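Long-range contacts in methionine gamma-lyase (Trichomonas vaginalis, PDB 1PFF), which belongs to the Cys/Met metabolism family of PLP-dependent enzymes, with an alpha/beta fold built on a mainly parallel seven-stranded sheet, and assembles as a tetramer: residues A[26-31]-A[50-54]; A[74-80]-A[108-112]; A[124-129]-A[240-244]. One frame throughout, in Å; residues are numbered along the deposited sequence.

Contact 1. Residues A[26-31]-A[50-54]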
loop_
_atom_site.group_PDB
_atom_site.type_symbol
_atom_site.label_atom_id
_atom_site.label_comp_id
_atom_site.label_asym_id
_atom_site.label_seq_id
_atom_site.Cartn_x
_atom_site.Cartn_y
_atom_site.Cartn_z
ATOM N N ILE A 26 -4.689 7.541 23.740
ATOM C CA ILE A 26 -5.117 8.204 24.993
ATOM C C ILE A 26 -6.550 7.809 25.330
ATOM O O ILE A 26 -6.851 7.408 26.450
ATOM C CB ILE A 26 -5.006 9.755 24.886
ATOM C CG1 ILE A 26 -3.537 10.183 24.707
ATOM C CG2 ILE A 26 -5.642 10.416 26.120
ATOM C CD1 ILE A 26 -3.348 11.612 24.189
ATOM N N ALA A 27 -7.436 7.937 24.347
ATOM C CA ALA A 27 -8.860 7.650 24.544
ATOM C C ALA A 27 -9.122 6.207 24.958
ATOM O O ALA A 27 -9.874 5.968 25.908
ATOM C CB ALA A 27 -9.659 8.000 23.284
ATOM N N ALA A 28 -8.502 5.250 24.258
ATOM C CA ALA A 28 -8.709 3.828 24.552
ATOM C C ALA A 28 -8.149 3.449 25.912
ATOM O O ALA A 28 -8.581 2.465 26.502
ATOM C CB ALA A 28 -8.104 2.926 23.473
ATOM N N SER A 29 -7.189 4.224 26.406
ATOM C CA SER A 29 -6.682 4.010 27.756
ATOM C C SER A 29 -7.660 4.607 28.782
ATOM O O SER A 29 -8.172 3.890 29.653
ATOM C CB SER A 29 -5.282 4.604 27.903
ATOM O OG SER A 29 -4.351 3.938 27.064
ATOM N N VAL A 30 -7.951 5.902 28.667
ATOM C CA VAL A 30 -8.765 6.577 29.690
ATOM C C VAL A 30 -10.229 6.137 29.764
ATOM O O VAL A 30 -10.720 5.865 30.858
ATOM C CB VAL A 30 -8.641 8.142 29.672
ATOM C CG1 VAL A 30 -7.179 8.570 29.804
ATOM C CG2 VAL A 30 -9.308 8.764 28.443
ATOM N N TRP A 31 -10.927 6.049 28.629
ATOM C CA TRP A 31 -12.339 5.645 28.682
ATOM C C TRP A 31 -12.481 4.219 29.238
ATOM O O TRP A 31 -13.449 3.916 29.926
ATOM C CB TRP A 31 -13.013 5.703 27.308
ATOM C CG TRP A 31 -13.199 7.066 26.679
ATOM C CD1 TRP A 31 -12.535 7.557 25.584
ATOM C CD2 TRP A 31 -14.155 8.071 27.045
ATOM N NE1 TRP A 31 -13.001 8.811 25.264
ATOM C CE2 TRP A 31 -13.988 9.159 26.153
ATOM C CE3 TRP A 31 -15.122 8.179 28.054
ATOM C CZ2 TRP A 31 -14.758 10.327 26.230
ATOM C CZ3 TRP A 31 -15.893 9.347 28.131
ATOM C CH2 TRP A 31 -15.701 10.403 27.218
ATOM N N THR A 50 -6.031 16.700 23.779
ATOM C CA THR A 50 -6.082 15.992 25.057
ATOM C C THR A 50 -6.865 16.806 26.086
ATOM O O THR A 50 -7.657 16.250 26.841
ATOM C CB THR A 50 -4.662 15.699 25.573
ATOM O OG1 THR A 50 -3.945 14.953 24.584
ATOM C CG2 THR A 50 -4.701 14.749 26.768
ATOM N N HIS A 51 -6.645 18.120 26.094
ATOM C CA HIS A 51 -7.322 19.006 27.029
ATOM C C HIS A 51 -8.833 18.983 26.795
ATOM O O HIS A 51 -9.603 18.915 27.749
ATOM C CB HIS A 51 -6.779 20.431 26.938
ATOM C CG HIS A 51 -7.298 21.336 28.012
ATOM N ND1 HIS A 51 -6.736 21.399 29.271
ATOM C CD2 HIS A 51 -8.341 22.200 28.022
ATOM C CE1 HIS A 51 -7.406 22.269 30.007
ATOM N NE2 HIS A 51 -8.386 22.769 29.273
ATOM N N ALA A 52 -9.241 19.020 25.529
ATOM C CA ALA A 52 -10.656 18.958 25.163
ATOM C C ALA A 52 -11.315 17.643 25.601
ATOM O O ALA A 52 -12.440 17.647 26.117
ATOM C CB ALA A 52 -10.831 19.173 23.670
ATOM N N LEU A 53 -10.616 16.523 25.410
ATOM C CA LEU A 53 -11.143 15.232 25.851
ATOM C C LEU A 53 -11.416 15.256 27.354
ATOM O O LEU A 53 -12.481 14.822 27.811
ATOM C CB LEU A 53 -10.178 14.095 25.505
ATOM C CG LEU A 53 -10.412 12.756 26.224
ATOM C CD1 LEU A 53 -11.701 12.071 25.732
ATOM C CD2 LEU A 53 -9.230 11.839 26.067
ATOM N N PHE A 54 -10.445 15.764 28.113
ATOM C CA PHE A 54 -10.555 15.801 29.571
ATOM C C PHE A 54 -11.540 16.865 30.032
ATOM O O PHE A 54 -12.413 16.576 30.842
ATOM C CB PHE A 54 -9.191 16.056 30.222
ATOM C CG PHE A 54 -8.202 14.925 30.058
ATOM C CD1 PHE A 54 -8.561 13.731 29.438
ATOM C CD2 PHE A 54 -6.907 15.064 30.534
ATOM C CE1 PHE A 54 -7.645 12.692 29.288
ATOM C CE2 PHE A 54 -5.980 14.021 30.400
ATOM C CZ PHE A 54 -6.352 12.838 29.772
#
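The helices containing residues 26-31 and 50-54 run roughly side by side, the axes of these short segments crossing at -26° and coming no closer than 11.7 Å. Such spacing must be filled by sizeable side chains, and L53 contributes the largest share. With chi1 near t and chi2 near p, its isobutyl fork divides: CD2 lies 3.9 Å from both I26 CG2 and V30 CG2, whereas CD1 reaches the indole of W31, 3.5 Å from NE1 and 3.6 Å from CZ2. A27, small enough to leave room, lets L53 CD2 approach A27 CA to 4.5 Å. I26, in the m,t rotamer, extends over T50, where its CD1 sits 3.4 Å from T50 OG1, and turns CG2 to L53. F54 starts from a CA-CB bond that points away, yet its m rotamer swings the ring back until CE1 lies 4.2 Å from V30 CG1; the ring also meets Y88 edge-to-face. W31, likewise m, keeps its NE1 for a hydrogen bond to I176 O of the second subunit, so its approach to L53 is purely van der Waals. Both helices cover one face of the large sheet, I26 and T50 both touching Y88 of strand 84-90. With no hydrogen bond or salt bridge crossing between the segments, the helices are joined by shape and the exclusion of water, as befits a wholly buried contact beside a subunit interface.

Contact 2. Residues A[74-80]-A[108-112]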
loop_
_atom_site.group_PDB
_atom_site.type_symbol
_atom_site.label_atom_id
_atom_site.label_comp_id
_atom_site.label_asym_id
_atom_site.label_seq_id
_atom_site.Cartn_x
_atom_site.Cartn_y
_atom_site.Cartn_z
ATOM N N GLY A 74 4.442 17.654 45.510
ATOM C CA GLY A 74 3.301 17.333 46.369
ATOM C C GLY A 74 1.928 17.569 45.764
ATOM O O GLY A 74 0.909 17.200 46.356
ATOM N N ASN A 75 1.882 18.169 44.575
ATOM C CA ASN A 75 0.603 18.564 43.980
ATOM C C ASN A 75 -0.317 17.406 43.596
ATOM O O ASN A 75 -1.539 17.518 43.720
ATOM C CB ASN A 75 0.801 19.509 42.790
ATOM C CG ASN A 75 -0.280 20.578 42.710
ATOM O OD1 ASN A 75 -1.147 20.666 43.581
ATOM N ND2 ASN A 75 -0.242 21.382 41.661
ATOM N N ILE A 76 0.267 16.298 43.141
ATOM C CA ILE A 76 -0.510 15.110 42.802
ATOM C C ILE A 76 -1.132 14.489 44.052
ATOM O O ILE A 76 -2.337 14.253 44.080
ATOM C CB ILE A 76 0.356 14.069 42.029
ATOM C CG1 ILE A 76 0.740 14.615 40.650
ATOM C CG2 ILE A 76 -0.384 12.725 41.876
ATOM C CD1 ILE A 76 1.919 13.893 40.023
ATOM N N GLU A 77 -0.322 14.240 45.081
ATOM C CA GLU A 77 -0.833 13.548 46.273
ATOM C C GLU A 77 -1.887 14.407 46.959
ATOM O O GLU A 77 -2.865 13.894 47.496
ATOM C CB GLU A 77 0.290 13.128 47.233
ATOM C CG GLU A 77 1.197 14.258 47.700
ATOM C CD GLU A 77 2.466 13.768 48.387
ATOM O OE1 GLU A 77 2.868 12.599 48.209
ATOM O OE2 GLU A 77 3.078 14.571 49.101
ATOM N N LYS A 78 -1.680 15.719 46.899
ATOM C CA LYS A 78 -2.612 16.703 47.438
ATOM C C LYS A 78 -4.004 16.607 46.813
ATOM O O LYS A 78 -4.994 16.885 47.480
ATOM C CB LYS A 78 -2.057 18.120 47.250
ATOM C CG LYS A 78 -2.756 19.182 48.084
ATOM C CD LYS A 78 -2.857 20.516 47.360
ATOM C CE LYS A 78 -1.491 21.155 47.212
ATOM N NZ LYS A 78 -1.531 22.328 46.303
ATOM N N HIS A 79 -4.080 16.209 45.541
ATOM C CA HIS A 79 -5.355 16.194 44.821
ATOM C C HIS A 79 -6.054 14.838 44.782
ATOM O O HIS A 79 -7.073 14.690 44.112
ATOM C CB HIS A 79 -5.178 16.753 43.402
ATOM C CG HIS A 79 -5.028 18.241 43.369
ATOM N ND1 HIS A 79 -6.103 19.093 43.212
ATOM C CD2 HIS A 79 -3.935 19.030 43.502
ATOM C CE1 HIS A 79 -5.673 20.342 43.235
ATOM N NE2 HIS A 79 -4.363 20.332 43.409
ATOM N N LEU A 80 -5.511 13.864 45.507
ATOM C CA LEU A 80 -6.076 12.516 45.546
ATOM C C LEU A 80 -7.408 12.530 46.280
ATOM O O LEU A 80 -7.541 13.190 47.310
ATOM C CB LEU A 80 -5.105 11.535 46.218
ATOM C CG LEU A 80 -3.786 11.231 45.497
ATOM C CD1 LEU A 80 -2.876 10.388 46.375
ATOM C CD2 LEU A 80 -3.981 10.567 44.113
ATOM N N GLN A 108 3.931 9.873 44.390
ATOM C CA GLN A 108 2.772 10.618 44.879
ATOM C C GLN A 108 1.464 9.867 44.652
ATOM O O GLN A 108 0.627 9.788 45.548
ATOM C CB GLN A 108 2.682 11.982 44.214
ATOM C CG GLN A 108 3.726 12.989 44.695
ATOM C CD GLN A 108 3.489 14.335 44.064
ATOM O OE1 GLN A 108 2.493 14.985 44.376
ATOM N NE2 GLN A 108 4.363 14.733 43.132
ATOM N N ALA A 109 1.281 9.338 43.446
ATOM C CA ALA A 109 0.083 8.572 43.122
ATOM C C ALA A 109 -0.036 7.326 43.997
ATOM O O ALA A 109 -1.147 6.894 44.300
ATOM C CB ALA A 109 0.072 8.193 41.643
ATOM N N ARG A 110 1.099 6.760 44.415
ATOM C CA ARG A 110 1.078 5.571 45.271
ATOM C C ARG A 110 0.674 5.862 46.726
ATOM O O ARG A 110 0.615 4.941 47.547
ATOM C CB ARG A 110 2.415 4.805 45.223
ATOM C CG ARG A 110 2.793 4.240 43.846
ATOM C CD ARG A 110 1.756 3.347 43.168
ATOM N NE ARG A 110 2.148 3.108 41.775
ATOM C CZ ARG A 110 1.360 3.238 40.715
ATOM N NH1 ARG A 110 0.088 3.590 40.848
ATOM N NH2 ARG A 110 1.858 3.013 39.501
ATOM N N LYS A 111 0.398 7.131 47.044
ATOM C CA LYS A 111 -0.194 7.489 48.340
ATOM C C LYS A 111 -1.640 6.990 48.435
ATOM O O LYS A 111 -2.295 7.137 49.466
ATOM C CB LYS A 111 -0.127 8.998 48.592
ATOM C CG LYS A 111 1.287 9.573 48.691
ATOM C CD LYS A 111 1.981 9.183 49.975
ATOM C CE LYS A 111 3.481 9.411 49.864
ATOM N NZ LYS A 111 3.823 10.857 49.772
ATOM N N GLN A 112 -2.118 6.386 47.348
ATOM C CA GLN A 112 -3.387 5.672 47.344
ATOM C C GLN A 112 -3.290 4.481 46.403
ATOM O O GLN A 112 -2.627 4.544 45.368
ATOM C CB GLN A 112 -4.502 6.597 46.882
ATOM C CG GLN A 112 -5.868 6.278 47.429
ATOM C CD GLN A 112 -6.792 7.470 47.319
ATOM O OE1 GLN A 112 -6.674 8.427 48.091
ATOM N NE2 GLN A 112 -7.689 7.437 46.342
#
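This is a mixed polar and apolar contact between two connections on one face of the large sheet: the short helix 75-78 and the end of helix 102-109. Q108 dominates. Its long, flexible side chain inserts OE1 at the start of the short helix, accepting a hydrogen bond from E77 N at 3.0 Å and a weak one from I76 N at 2.9 Å, while its NE2 is held by D104. G74, with phi of 82°, adopts a conformation easy for glycine just before that turn. Nearer solvent, E77 OE1 and K111 NZ form a 2.5 Å salt bridge, suited to long charged side chains at the solvent-facing edge. L80 supplies the apolar side chain: its CD1 rests 3.6 Å from the backbone Q108 O and 3.8 Å from K111 CB, over the type I turn A109-Q112. Beneath, I76 and A109 both touch V87 of strand 84-90. Helices laid against a parallel sheet, with helix 102-109 on the crossover from strand 84-90 to strand 116-120, are the beta-alpha-beta architecture of the PLP-dependent transferase fold.

Contact 3. Residues A[124-129]-A[240-244]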
loop_
_atom_site.group_PDB
_atom_site.type_symbol
_atom_site.label_atom_id
_atom_site.label_comp_id
_atom_site.label_asym_id
_atom_site.label_seq_id
_atom_site.Cartn_x
_atom_site.Cartn_y
_atom_site.Cartn_z
ATOM N N ALA A 124 9.639 12.522 23.989
ATOM C CA ALA A 124 10.875 11.839 24.393
ATOM C C ALA A 124 11.147 10.594 23.530
ATOM O O ALA A 124 12.291 10.379 23.085
ATOM C CB ALA A 124 10.832 11.463 25.890
ATOM N N SER A 125 10.102 9.785 23.305
ATOM C CA SER A 125 10.191 8.506 22.569
ATOM C C SER A 125 10.824 7.416 23.448
ATOM O O SER A 125 11.509 7.739 24.424
ATOM C CB SER A 125 10.984 8.665 21.258
ATOM O OG SER A 125 12.335 8.287 21.453
ATOM N N PRO A 126 10.615 6.140 23.102
ATOM C CA PRO A 126 11.182 5.017 23.871
ATOM C C PRO A 126 12.714 5.025 23.846
ATOM O O PRO A 126 13.329 4.404 24.710
ATOM C CB PRO A 126 10.661 3.780 23.128
ATOM C CG PRO A 126 9.464 4.279 22.354
ATOM C CD PRO A 126 9.855 5.665 21.928
ATOM N N ILE A 127 13.306 5.738 22.887
ATOM C CA ILE A 127 14.766 5.896 22.810
ATOM C C ILE A 127 15.339 6.706 23.986
ATOM O O ILE A 127 16.437 6.416 24.457
ATOM C CB ILE A 127 15.200 6.525 21.436
ATOM C CG1 ILE A 127 14.664 5.717 20.247
ATOM C CG2 ILE A 127 16.736 6.667 21.329
ATOM C CD1 ILE A 127 15.010 4.203 20.282
ATOM N N LEU A 128 14.588 7.690 24.484
ATOM C CA LEU A 128 15.138 8.621 25.470
ATOM C C LEU A 128 14.621 8.438 26.893
ATOM O O LEU A 128 15.353 8.679 27.851
ATOM C CB LEU A 128 14.915 10.060 25.016
ATOM C CG LEU A 128 15.514 10.452 23.660
ATOM C CD1 LEU A 128 15.333 11.959 23.426
ATOM C CD2 LEU A 128 16.973 10.022 23.505
ATOM N N THR A 129 13.358 8.031 27.016
ATOM C CA THR A 129 12.718 7.808 28.314
ATOM C C THR A 129 11.887 6.534 28.275
ATOM O O THR A 129 11.178 6.276 27.302
ATOM C CB THR A 129 11.816 9.025 28.669
ATOM O OG1 THR A 129 12.645 10.187 28.809
ATOM C CG2 THR A 129 11.163 8.877 30.067
ATOM N N GLN A 240 15.970 11.309 33.957
ATOM C CA GLN A 240 14.965 10.484 33.271
ATOM C C GLN A 240 15.011 10.494 31.739
ATOM O O GLN A 240 14.205 9.813 31.098
ATOM C CB GLN A 240 13.537 10.804 33.771
ATOM C CG GLN A 240 12.978 12.181 33.358
ATOM C CD GLN A 240 11.681 12.551 34.086
ATOM O OE1 GLN A 240 11.420 12.074 35.196
ATOM N NE2 GLN A 240 10.874 13.403 33.462
ATOM N N MET A 241 15.929 11.267 31.156
ATOM C CA MET A 241 16.051 11.371 29.694
ATOM C C MET A 241 17.502 11.111 29.271
ATOM O O MET A 241 18.400 11.757 29.790
ATOM C CB MET A 241 15.643 12.773 29.213
ATOM C CG MET A 241 14.212 13.203 29.556
ATOM S SD MET A 241 13.816 14.833 28.918
ATOM C CE MET A 241 13.369 14.440 27.192
ATOM N N LYS A 242 17.730 10.175 28.348
ATOM C CA LYS A 242 19.093 9.894 27.867
ATOM C C LYS A 242 19.655 11.065 27.065
ATOM O O LYS A 242 20.865 11.298 27.061
ATOM C CB LYS A 242 19.152 8.619 27.021
ATOM C CG LYS A 242 18.679 7.380 27.748
ATOM C CD LYS A 242 18.948 6.118 26.912
ATOM C CE LYS A 242 18.202 4.911 27.462
ATOM N NZ LYS A 242 18.415 4.748 28.923
ATOM N N MET A 243 18.768 11.761 26.358
ATOM C CA MET A 243 19.065 13.037 25.711
ATOM C C MET A 243 17.818 13.897 25.898
ATOM O O MET A 243 16.792 13.402 26.361
ATOM C CB MET A 243 19.359 12.859 24.221
ATOM C CG MET A 243 20.529 11.915 23.897
ATOM S SD MET A 243 20.672 11.759 22.091
ATOM C CE MET A 243 21.899 12.801 21.736
ATOM N N PHE A 244 17.891 15.166 25.524
ATOM C CA PHE A 244 16.863 16.107 25.960
ATOM C C PHE A 244 15.722 16.389 24.977
ATOM O O PHE A 244 14.970 17.352 25.166
ATOM C CB PHE A 244 17.532 17.389 26.457
ATOM C CG PHE A 244 18.452 17.163 27.629
ATOM C CD1 PHE A 244 19.828 17.027 27.428
ATOM C CD2 PHE A 244 17.943 17.071 28.925
ATOM C CE1 PHE A 244 20.682 16.821 28.492
ATOM C CE2 PHE A 244 18.791 16.864 30.012
ATOM C CZ PHE A 244 20.167 16.735 29.800
#
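Two hydrogen bonds fasten residues 124-129 to the chain leaving helix 234-240. T129 OG1 donates to Q240 O at 2.8 Å, a good use of a short hydroxyl side chain beside a carbonyl at a helix end, and K242 N donates to L128 O at 2.9 Å with a nearly straight angle of 162°. The same carbonyl receives a CA-H...O contact, M241 CA lying 3.3 Å from L128 O. M241 is where the chain departs from helical angles, and the next amide, K242 N, bonds across to L128 O instead of within a helix. The helical turn on the other side is shaped by S125, whose OG accepts from I127 N at 3.1 Å in an ST turn, while S125 O receives the amides of L128 and T129.

Around this polar centre lies van der Waals packing. Two pairs are apolar: L128, the most covered residue here, sets CD2 3.8 Å from M243 CB, and the flexible M241 brings CE to 4.1 Å from A124 CB. Carbons also rest on carbonyl oxygens, L128 CD1 3.6 Å from M243 O and, in the aliphatic part of a lysine suited to an exposed edge, K242 CD 3.5 Å from I127 O. Q240 is bound through its amide to I100 and I102.

The turn follows strand 116-120 of the large sheet, whereas residues 240-244 lead toward strand 247-251 of the second sheet. The arrangement is thus a joint between the two sheet-bearing parts of a fold-type I PLP-dependent enzyme.

From the N terminus the contacts follow one another in series; none nests within or crosses another. Contact 1 closes a short loop around strand 39-43, pairing the helices before and after it. Contact 2 then closes a loop of 27 intervening residues that holds strand 84-90 and most of helix 102-109. The two lie on opposite faces of that strand, Y88 meeting contact 1 and V87 contact 2, with about 12 Å between nearest atoms. Contact 3 spans far more chain, 110 residues including the long helix 183-216, and ties the large sheet to the region of the second sheet. Contacts 1 and 3 flank the chain's centre, their centres about 23 Å apart.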